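Local coordinates for coiled-coil quantitatively-enriched protein 1 (Schizosaccharomyces pombe, PDB 7CUJ) that links telomeres to the meiotic centrosome as a molecular adaptor, and is required for telomere length regulation and chromosome segregation, at residues A[133-138]-A[162-167]; A[124-127]-A[131-134]. One frame throughout, in Å; residues are numbered along the deposited sequence.

Contact 1: residues A[133-138]-A[162-167]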
# COMPACT_ATOMS: atom_id res chain seq x y z
N ASN A 133 33.49 7.37 -7.23
CA ASN A 133 34.42 6.83 -8.21
C ASN A 133 34.09 7.38 -9.60
O ASN A 133 34.99 7.78 -10.33
CB ASN A 133 34.40 5.30 -8.23
CG ASN A 133 34.72 4.66 -6.89
OD1 ASN A 133 35.29 5.31 -6.01
ND2 ASN A 133 34.37 3.40 -6.74
N THR A 134 32.80 7.37 -9.95
CA THR A 134 32.33 7.79 -11.26
C THR A 134 32.60 9.28 -11.46
O THR A 134 33.02 9.69 -12.54
CB THR A 134 30.86 7.41 -11.48
OG1 THR A 134 30.70 6.01 -11.23
CG2 THR A 134 30.36 7.73 -12.87
N LEU A 135 32.35 10.08 -10.41
CA LEU A 135 32.53 11.52 -10.47
C LEU A 135 34.01 11.83 -10.68
O LEU A 135 34.37 12.58 -11.58
CB LEU A 135 32.01 12.15 -9.17
CG LEU A 135 31.27 13.49 -9.28
CD1 LEU A 135 31.58 14.35 -8.06
CD2 LEU A 135 31.60 14.24 -10.56
N THR A 136 34.85 11.22 -9.83
CA THR A 136 36.30 11.39 -9.85
C THR A 136 36.85 11.11 -11.24
O THR A 136 37.64 11.89 -11.77
CB THR A 136 36.98 10.50 -8.80
OG1 THR A 136 36.43 10.79 -7.51
CG2 THR A 136 38.48 10.68 -8.75
N GLN A 137 36.42 9.99 -11.83
CA GLN A 137 36.93 9.54 -13.12
C GLN A 137 36.41 10.45 -14.23
O GLN A 137 37.10 10.67 -15.23
CB GLN A 137 36.58 8.07 -13.37
CG GLN A 137 37.34 7.10 -12.48
CD GLN A 137 38.84 7.17 -12.64
OE1 GLN A 137 39.37 7.42 -13.72
NE2 GLN A 137 39.55 6.96 -11.54
N TRP A 138 35.19 10.98 -14.05
CA TRP A 138 34.56 11.79 -15.08
C TRP A 138 35.15 13.20 -15.12
O TRP A 138 35.21 13.81 -16.18
CB TRP A 138 33.04 11.80 -14.92
CG TRP A 138 32.37 12.65 -15.95
CD1 TRP A 138 32.35 12.45 -17.30
CD2 TRP A 138 31.63 13.86 -15.71
NE1 TRP A 138 31.65 13.45 -17.92
CE2 TRP A 138 31.19 14.33 -16.97
CE3 TRP A 138 31.30 14.60 -14.57
CZ2 TRP A 138 30.44 15.49 -17.11
CZ3 TRP A 138 30.55 15.75 -14.71
CH2 TRP A 138 30.13 16.18 -15.96
N ILE A 162 40.44 19.45 -6.76
CA ILE A 162 39.30 19.02 -5.96
C ILE A 162 39.52 17.60 -5.44
O ILE A 162 39.77 16.68 -6.21
CB ILE A 162 37.96 19.17 -6.73
CG1 ILE A 162 36.76 18.70 -5.90
CG2 ILE A 162 38.01 18.50 -8.09
CD1 ILE A 162 35.43 19.26 -6.36
N TRP A 163 39.42 17.44 -4.11
CA TRP A 163 39.31 16.14 -3.46
C TRP A 163 37.86 15.66 -3.54
O TRP A 163 36.94 16.45 -3.31
CB TRP A 163 39.75 16.22 -1.99
CG TRP A 163 41.23 16.32 -1.74
CD1 TRP A 163 41.90 17.41 -1.27
CD2 TRP A 163 42.22 15.28 -1.89
NE1 TRP A 163 43.23 17.13 -1.13
CE2 TRP A 163 43.46 15.83 -1.51
CE3 TRP A 163 42.18 13.94 -2.32
CZ2 TRP A 163 44.65 15.11 -1.54
CZ3 TRP A 163 43.36 13.22 -2.35
CH2 TRP A 163 44.57 13.80 -1.97
N ILE A 164 37.66 14.37 -3.85
CA ILE A 164 36.35 13.73 -3.78
C ILE A 164 36.35 12.77 -2.59
O ILE A 164 37.05 11.76 -2.61
CB ILE A 164 36.00 13.00 -5.09
CG1 ILE A 164 36.10 13.90 -6.32
CG2 ILE A 164 34.63 12.32 -4.98
CD1 ILE A 164 35.22 15.13 -6.28
N CYS A 165 35.54 13.08 -1.57
CA CYS A 165 35.56 12.34 -0.32
C CYS A 165 34.23 11.62 -0.10
O CYS A 165 33.16 12.21 -0.21
CB CYS A 165 35.84 13.27 0.86
SG CYS A 165 36.24 12.38 2.39
N VAL A 166 34.33 10.32 0.21
CA VAL A 166 33.19 9.52 0.62
C VAL A 166 32.89 9.87 2.08
O VAL A 166 33.79 9.88 2.91
CB VAL A 166 33.47 8.02 0.43
CG1 VAL A 166 32.51 7.14 1.21
CG2 VAL A 166 33.46 7.63 -1.04
N SER A 167 31.61 10.15 2.37
CA SER A 167 31.19 10.70 3.65
C SER A 167 31.53 9.76 4.80
O SER A 167 31.65 10.20 5.94
CB SER A 167 29.73 11.08 3.64
OG SER A 167 28.90 9.92 3.60

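Contact 2: residues A[124-127]-A[131-134]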
# COMPACT_ATOMS: atom_id res chain seq x y z
N LEU A 124 35.00 17.86 -1.73
CA LEU A 124 33.63 17.47 -2.03
C LEU A 124 33.28 16.20 -1.26
O LEU A 124 33.98 15.20 -1.34
CB LEU A 124 33.45 17.29 -3.54
CG LEU A 124 32.04 16.95 -4.00
CD1 LEU A 124 31.66 17.73 -5.25
CD2 LEU A 124 31.87 15.45 -4.23
N PHE A 125 32.16 16.26 -0.52
CA PHE A 125 31.65 15.12 0.21
C PHE A 125 30.46 14.52 -0.54
O PHE A 125 29.60 15.25 -1.02
CB PHE A 125 31.28 15.51 1.64
CG PHE A 125 32.46 15.65 2.57
CD1 PHE A 125 33.18 16.83 2.64
CD2 PHE A 125 32.87 14.59 3.36
CE1 PHE A 125 34.27 16.96 3.48
CE2 PHE A 125 33.96 14.71 4.21
CZ PHE A 125 34.66 15.90 4.27
N ILE A 126 30.45 13.19 -0.63
CA ILE A 126 29.40 12.45 -1.32
C ILE A 126 29.17 11.14 -0.58
O ILE A 126 30.13 10.48 -0.17
CB ILE A 126 29.77 12.26 -2.81
CG1 ILE A 126 28.61 11.68 -3.63
CG2 ILE A 126 31.04 11.44 -2.97
CD1 ILE A 126 28.80 11.80 -5.13
N SER A 127 27.90 10.77 -0.39
CA SER A 127 27.55 9.67 0.49
C SER A 127 27.28 8.40 -0.31
O SER A 127 26.30 7.70 -0.05
CB SER A 127 26.38 10.03 1.39
OG SER A 127 25.22 10.28 0.62
N LEU A 131 29.36 6.53 -6.87
CA LEU A 131 29.25 7.84 -7.48
C LEU A 131 30.54 8.63 -7.28
O LEU A 131 30.97 9.35 -8.18
CB LEU A 131 28.05 8.58 -6.89
CG LEU A 131 26.68 8.09 -7.36
CD1 LEU A 131 25.56 8.81 -6.63
CD2 LEU A 131 26.54 8.25 -8.87
N ALA A 132 31.16 8.47 -6.10
CA ALA A 132 32.46 9.07 -5.82
C ALA A 132 33.45 8.67 -6.91
O ALA A 132 34.15 9.53 -7.45
CB ALA A 132 32.94 8.64 -4.45
N ASN A 133 33.49 7.37 -7.23
CA ASN A 133 34.42 6.83 -8.21
C ASN A 133 34.09 7.38 -9.60
O ASN A 133 34.99 7.78 -10.33
CB ASN A 133 34.40 5.30 -8.23
CG ASN A 133 34.72 4.66 -6.89
OD1 ASN A 133 35.29 5.31 -6.01
ND2 ASN A 133 34.37 3.40 -6.74
N THR A 134 32.80 7.37 -9.95
CA THR A 134 32.33 7.79 -11.26
C THR A 134 32.60 9.28 -11.46
O THR A 134 33.02 9.69 -12.54
CB THR A 134 30.86 7.41 -11.48
OG1 THR A 134 30.70 6.01 -11.23
CG2 THR A 134 30.36 7.73 -12.87

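Contact 1: residues A[133-138]-A[162-167]
The packing of L135 and T136 on I164 is a small buried helix-on-sheet contact, in which helix 129-141 rests on strand 162-166, an inner strand of the parallel sheet. No hydrogen bond joins the two segments, and they hide about 142 Å² between them. They come closest at T136 and I164, whose CA atoms are 6.5 Å apart. I164 is the strand residue that reaches the helix. Its CB is 3.3 Å from T136 OG1, and its CG1 and CG2 also lie against that oxygen, which therefore meets the base of the isoleucine where it branches. The two side chains slide past each other in opposite directions. The hydroxyl is not left without a partner in this apolar setting, because it is hydrogen-bonded to the carbonyl oxygen of A132, one turn earlier. T136 holds OG1 beside its own backbone N (chi1 -56°), the setting that brings the hydroxyl back to that carbonyl. A threonine thus suits a tight spot between helix and sheet, being short and able to bond its hydroxyl to the helix's own backbone. Further out, CD1 of I164 meets CD1 of L135 at 4.1 Å, the two side chains crossing at about a right angle. L135 also touches L124 on the neighbouring strand and F104 and L107 of helix 102-112, so a long, branched apolar residue fits here, and T136 also packs on L148. Helix 129-141 connects strands 121-126 and 146-148, with strand 162-166 between them in the sheet, and this is the packing of a right-handed beta-alpha-beta crossover in the alpha/beta domain that this fragment of the longer protein forms.

Contact 2: residues A[124-127]-A[131-134]
I126 and A132 bring the backbones of strand 121-126 and helix 129-141 to 6.4 Å between their CA atoms, on the two sides of the short turn that leads from the strand end into the helix. From the strand, I126 points its side chain at the helix and uses both of its branches. CG2 sits 3.7 Å from CB of A132 and about 4.0 Å from its CA, so this methyl lies against the helix backbone as well. The other branch runs on with CG1 anti to the backbone N (chi1 -171°), a stretched course that carries CD1 to within 3.7 Å of L131 CB. There the isoleucine meets the base of the leucine, not its methyl ends, the two side chains lying roughly perpendicular. Alanine suits position 132 because its single methyl lets the helix come close to the sheet, where it also touches L148. L131 turns on to H66, while its backbone N is hydrogen-bonded to OD1 of N128, just before the helix. Cutting I126 back to an alanine here would remove both branches and would probably open a gap beside A132 and L131, since both methyls that fill the angle between strand and helix would be gone. The contact is wholly apolar, so its fit rests on shape and on burial from water, with no directional bond to fix the angle.

Both contacts are buried in the core and both lay helix 129-141 on the same parallel sheet, through adjacent strands: contact 2 uses strand 121-126, which leads into the helix, and contact 1 uses strand 162-166, reached only later in the chain. Their centres are about 4 Å apart. The strands are themselves tied by probable backbone hydrogen bonds, C165 N to L124 O at 2.6 Å and W163 O to L124 N at 2.9 Å, and V166 CG2 packs on A132 CB at 3.6 Å. Contact 2, near the helix start, is purely aliphatic; contact 1, further along, admits a hydroxyl that the helix itself satisfies.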